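Local structure of Apc35852 (Geobacillus stearothermophilus, 1U9C) at residues Lys150-Phe155 against Ser175-Arg180. The protein is of unknown function but belongs to the DJ-1/PfpI family, whose members include chaperones, cysteine proteases and the Parkinson's disease protein DJ-1. Residues are numbered along the deposited sequence; the frame is centred on the assembly and turned at random.
Sequences KTVTSF and STLRLR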
ATOM      1  N   LYS A 150       8.902 -10.869  10.243  1.00 23.37           N
ATOM      2  CA  LYS A 150       7.922  -9.859  10.645  1.00 24.30           C
ATOM      3  C   LYS A 150       6.493 -10.382  10.530  1.00 23.72           C
ATOM      4  O   LYS A 150       6.195 -11.159   9.615  1.00 25.90           O
ATOM      5  CB  LYS A 150       8.043  -8.624   9.754  1.00 23.97           C
ATOM      6  CG  LYS A 150       9.381  -7.895   9.801  1.00 27.43           C
ATOM      7  CD  LYS A 150       9.674  -7.325  11.171  1.00 28.89           C
ATOM      8  CE  LYS A 150       8.860  -6.064  11.433  1.00 31.37           C
ATOM      9  NZ  LYS A 150       9.534  -4.869  10.863  1.00 37.75           N
ATOM     10  N   THR A 151       5.620  -9.930  11.425  1.00 23.17           N
ATOM     11  CA  THR A 151       4.208 -10.262  11.418  1.00 22.21           C
ATOM     12  C   THR A 151       3.533  -9.336  10.397  1.00 22.29           C
ATOM     13  O   THR A 151       3.581  -8.122  10.546  1.00 21.25           O
ATOM     14  CB  THR A 151       3.575 -10.048  12.792  1.00 22.49           C
ATOM     15  OG1 THR A 151       4.166 -10.963  13.734  1.00 23.27           O
ATOM     16  CG2 THR A 151       2.082 -10.423  12.773  1.00 22.22           C
ATOM     17  N   VAL A 152       2.879  -9.910   9.401  1.00 21.77           N
ATOM     18  CA  VAL A 152       2.221  -9.139   8.358  1.00 22.99           C
ATOM     19  C   VAL A 152       0.926  -9.767   7.943  1.00 22.40           C
ATOM     20  O   VAL A 152       0.710 -10.990   8.143  1.00 23.80           O
ATOM     21  CB  VAL A 152       3.062  -8.984   7.122  1.00 23.11           C
ATOM     22  CG1 VAL A 152       4.417  -8.461   7.419  1.00 24.92           C
ATOM     23  CG2 VAL A 152       3.136 -10.279   6.307  1.00 25.88           C
ATOM     24  N   THR A 153       0.103  -8.944   7.309  1.00 22.06           N
ATOM     25  CA  THR A 153      -1.076  -9.401   6.609  1.00 22.04           C
ATOM     26  C   THR A 153      -1.133  -8.820   5.221  1.00 22.37           C
ATOM     27  O   THR A 153      -0.355  -7.931   4.872  1.00 22.27           O
ATOM     28  CB  THR A 153      -2.330  -9.107   7.435  1.00 23.00           C
ATOM     29  OG1 THR A 153      -3.459  -9.823   6.929  1.00 22.75           O
ATOM     30  CG2 THR A 153      -2.740  -7.650   7.434  1.00 21.84           C
ATOM     31  N   SER A 154      -2.070  -9.328   4.428  1.00 21.97           N
ATOM     32  CA  SER A 154      -2.329  -8.837   3.076  1.00 22.38           C
ATOM     33  C   SER A 154      -3.618  -9.447   2.625  1.00 21.47           C
ATOM     34  O   SER A 154      -4.161 -10.316   3.285  1.00 22.33           O
ATOM     35  CB  SER A 154      -1.243  -9.195   2.066  1.00 22.04           C
ATOM     36  OG  SER A 154      -1.211 -10.600   1.739  1.00 22.60           O
ATOM     37  N   PHE A 155      -4.018  -9.120   1.396  1.00 23.30           N
ATOM     38  CA  PHE A 155      -5.095  -9.824   0.734  1.00 23.56           C
ATOM     39  C   PHE A 155      -4.720 -11.294   0.738  1.00 23.45           C
ATOM     40  O   PHE A 155      -3.618 -11.670   0.393  1.00 23.11           O
ATOM     41  CB  PHE A 155      -5.198  -9.363  -0.693  1.00 24.05           C
ATOM     42  CG  PHE A 155      -6.532  -9.568  -1.313  1.00 26.28           C
ATOM     43  CD1 PHE A 155      -7.594  -8.796  -0.951  1.00 29.95           C
ATOM     44  CD2 PHE A 155      -6.686 -10.468  -2.342  1.00 25.33           C
ATOM     45  CE1 PHE A 155      -8.796  -8.938  -1.586  1.00 32.36           C
ATOM     46  CE2 PHE A 155      -7.893 -10.603  -2.980  1.00 27.59           C
ATOM     47  CZ  PHE A 155      -8.929  -9.835  -2.612  1.00 25.75           C
ATOM     48  N   SER A 175       1.096 -16.058  -0.169  1.00 22.11           N
ATOM     49  CA  SER A 175       2.025 -17.158  -0.349  1.00 22.78           C
ATOM     50  C   SER A 175       3.445 -16.664  -0.495  1.00 21.65           C
ATOM     51  O   SER A 175       4.389 -17.219   0.070  1.00 22.22           O
ATOM     52  CB  SER A 175       1.649 -17.922  -1.620  1.00 22.97           C
ATOM     53  OG  SER A 175       0.475 -18.670  -1.366  1.00 29.83           O
ATOM     54  N   THR A 176       3.581 -15.600  -1.280  1.00 22.19           N
ATOM     55  CA  THR A 176       4.895 -15.079  -1.573  1.00 22.73           C
ATOM     56  C   THR A 176       5.512 -14.378  -0.357  1.00 22.83           C
ATOM     57  O   THR A 176       6.714 -14.496  -0.075  1.00 23.43           O
ATOM     58  CB  THR A 176       4.850 -14.256  -2.892  1.00 23.98           C
ATOM     59  OG1 THR A 176       4.422 -15.130  -3.950  1.00 23.19           O
ATOM     60  CG2 THR A 176       6.234 -13.852  -3.360  1.00 25.67           C
ATOM     61  N   LEU A 177       4.690 -13.619   0.376  1.00 22.24           N
ATOM     62  CA  LEU A 177       5.177 -13.006   1.601  1.00 22.45           C
ATOM     63  C   LEU A 177       5.658 -14.042   2.609  1.00 22.24           C
ATOM     64  O   LEU A 177       6.701 -13.881   3.238  1.00 21.27           O
ATOM     65  CB  LEU A 177       4.084 -12.163   2.257  1.00 22.76           C
ATOM     66  CG  LEU A 177       3.716 -10.881   1.553  1.00 22.86           C
ATOM     67  CD1 LEU A 177       2.404 -10.374   2.101  1.00 22.76           C
ATOM     68  CD2 LEU A 177       4.835  -9.863   1.630  1.00 24.04           C
ATOM     69  N   ARG A 178       4.910 -15.125   2.763  1.00 22.53           N
ATOM     70  CA  ARG A 178       5.385 -16.217   3.619  1.00 22.84           C
ATOM     71  C   ARG A 178       6.681 -16.868   3.106  1.00 22.55           C
ATOM     72  O   ARG A 178       7.606 -17.114   3.865  1.00 22.28           O
ATOM     73  CB  ARG A 178       4.296 -17.255   3.831  1.00 22.47           C
ATOM     74  CG  ARG A 178       4.749 -18.407   4.656  1.00 23.44           C
ATOM     75  CD  ARG A 178       3.717 -19.509   4.814  1.00 24.67           C
ATOM     76  NE  ARG A 178       2.432 -18.962   5.246  1.00 25.73           N
ATOM     77  CZ  ARG A 178       1.391 -18.732   4.459  1.00 26.91           C
ATOM     78  NH1 ARG A 178       0.291 -18.240   4.986  1.00 26.34           N
ATOM     79  NH2 ARG A 178       1.433 -18.996   3.147  1.00 25.19           N
ATOM     80  N   LEU A 179       6.752 -17.089   1.809  1.00 23.10           N
ATOM     81  CA  LEU A 179       7.939 -17.625   1.180  1.00 24.37           C
ATOM     82  C   LEU A 179       9.155 -16.735   1.404  1.00 24.11           C
ATOM     83  O   LEU A 179      10.266 -17.255   1.553  1.00 25.50           O
ATOM     84  CB  LEU A 179       7.670 -17.805  -0.326  1.00 24.48           C
ATOM     85  CG  LEU A 179       8.631 -18.562  -1.206  1.00 25.11           C
ATOM     86  CD1 LEU A 179       8.829 -19.936  -0.637  1.00 22.85           C
ATOM     87  CD2 LEU A 179       8.075 -18.647  -2.638  1.00 26.21           C
ATOM     88  N   ARG A 180       8.938 -15.413   1.426  1.00 25.07           N
ATOM     89  CA  ARG A 180      10.008 -14.442   1.690  1.00 25.11           C
ATOM     90  C   ARG A 180      10.387 -14.364   3.198  1.00 25.22           C
ATOM     91  O   ARG A 180      11.308 -13.642   3.596  1.00 27.44           O
ATOM     92  CB  ARG A 180       9.617 -13.041   1.144  1.00 25.58           C
ATOM     93  CG  ARG A 180       9.417 -12.983  -0.395  1.00 27.70           C
ATOM     94  CD  ARG A 180      10.719 -12.901  -1.211  1.00 30.09           C
ATOM     95  NE  ARG A 180      10.458 -12.704  -2.643  1.00 32.55           N
ATOM     96  CZ  ARG A 180      10.205 -13.649  -3.531  1.00 33.86           C
ATOM     97  NH1 ARG A 180      10.233 -14.942  -3.208  1.00 34.17           N
ATOM     98  NH2 ARG A 180       9.951 -13.301  -4.792  1.00 32.19           N
TER
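Leu177, in the last turn of helix 173-179, reaches with one methyl, CD1, to both Val152 and Ser154, two residues whose side chains leave the same side of the extended run 150-155. The apolar part is slight: Leu177 CD1 lies 4.3 Å from Val152 CG2, and the segments bury 109 Å² in all. With CG anti to its own carbonyl carbon and beside the backbone N (chi1 -71°), Leu177 brings CD1 up to Val152 and Ser154. Leu177 CD1 packs against the polar side chain of Ser154, 3.6 Å from its OG and 3.8 Å from its CB, without any hydrogen bond between the segments.

The hydroxyl of Ser154 is instead spent locally. Ser154 OG sits between the backbone N and the carbonyl carbon (chi1 70°), and donates to Phe155 O over 3.0 Å, approaching from above the carbonyl plane, 46° out of it. This bond satisfies a buried polar atom and probably helps hold the rotation of the hydroxyl beside Leu177. An alanine here would probably leave Phe155 O without this donor and open a small gap next to Leu177 CD1.

Helical backbone bonds, Leu179 N to Ser175 O (2.9 Å) and Arg180 N to Thr176 O, carry the turn that presents Leu177. Phe184 also touches Val152 and Ser154, and Val152 is backbone-bonded to Asn183 and Val185. The arrangement is helix-on-strand packing in a DJ-1/PfpI fold: helix 173-179 lies against the small two-stranded parallel sheet of 151-152 and 183-184, which packs against strand 200-203 of the main sheet through Val152 on Leu200 and Thr202.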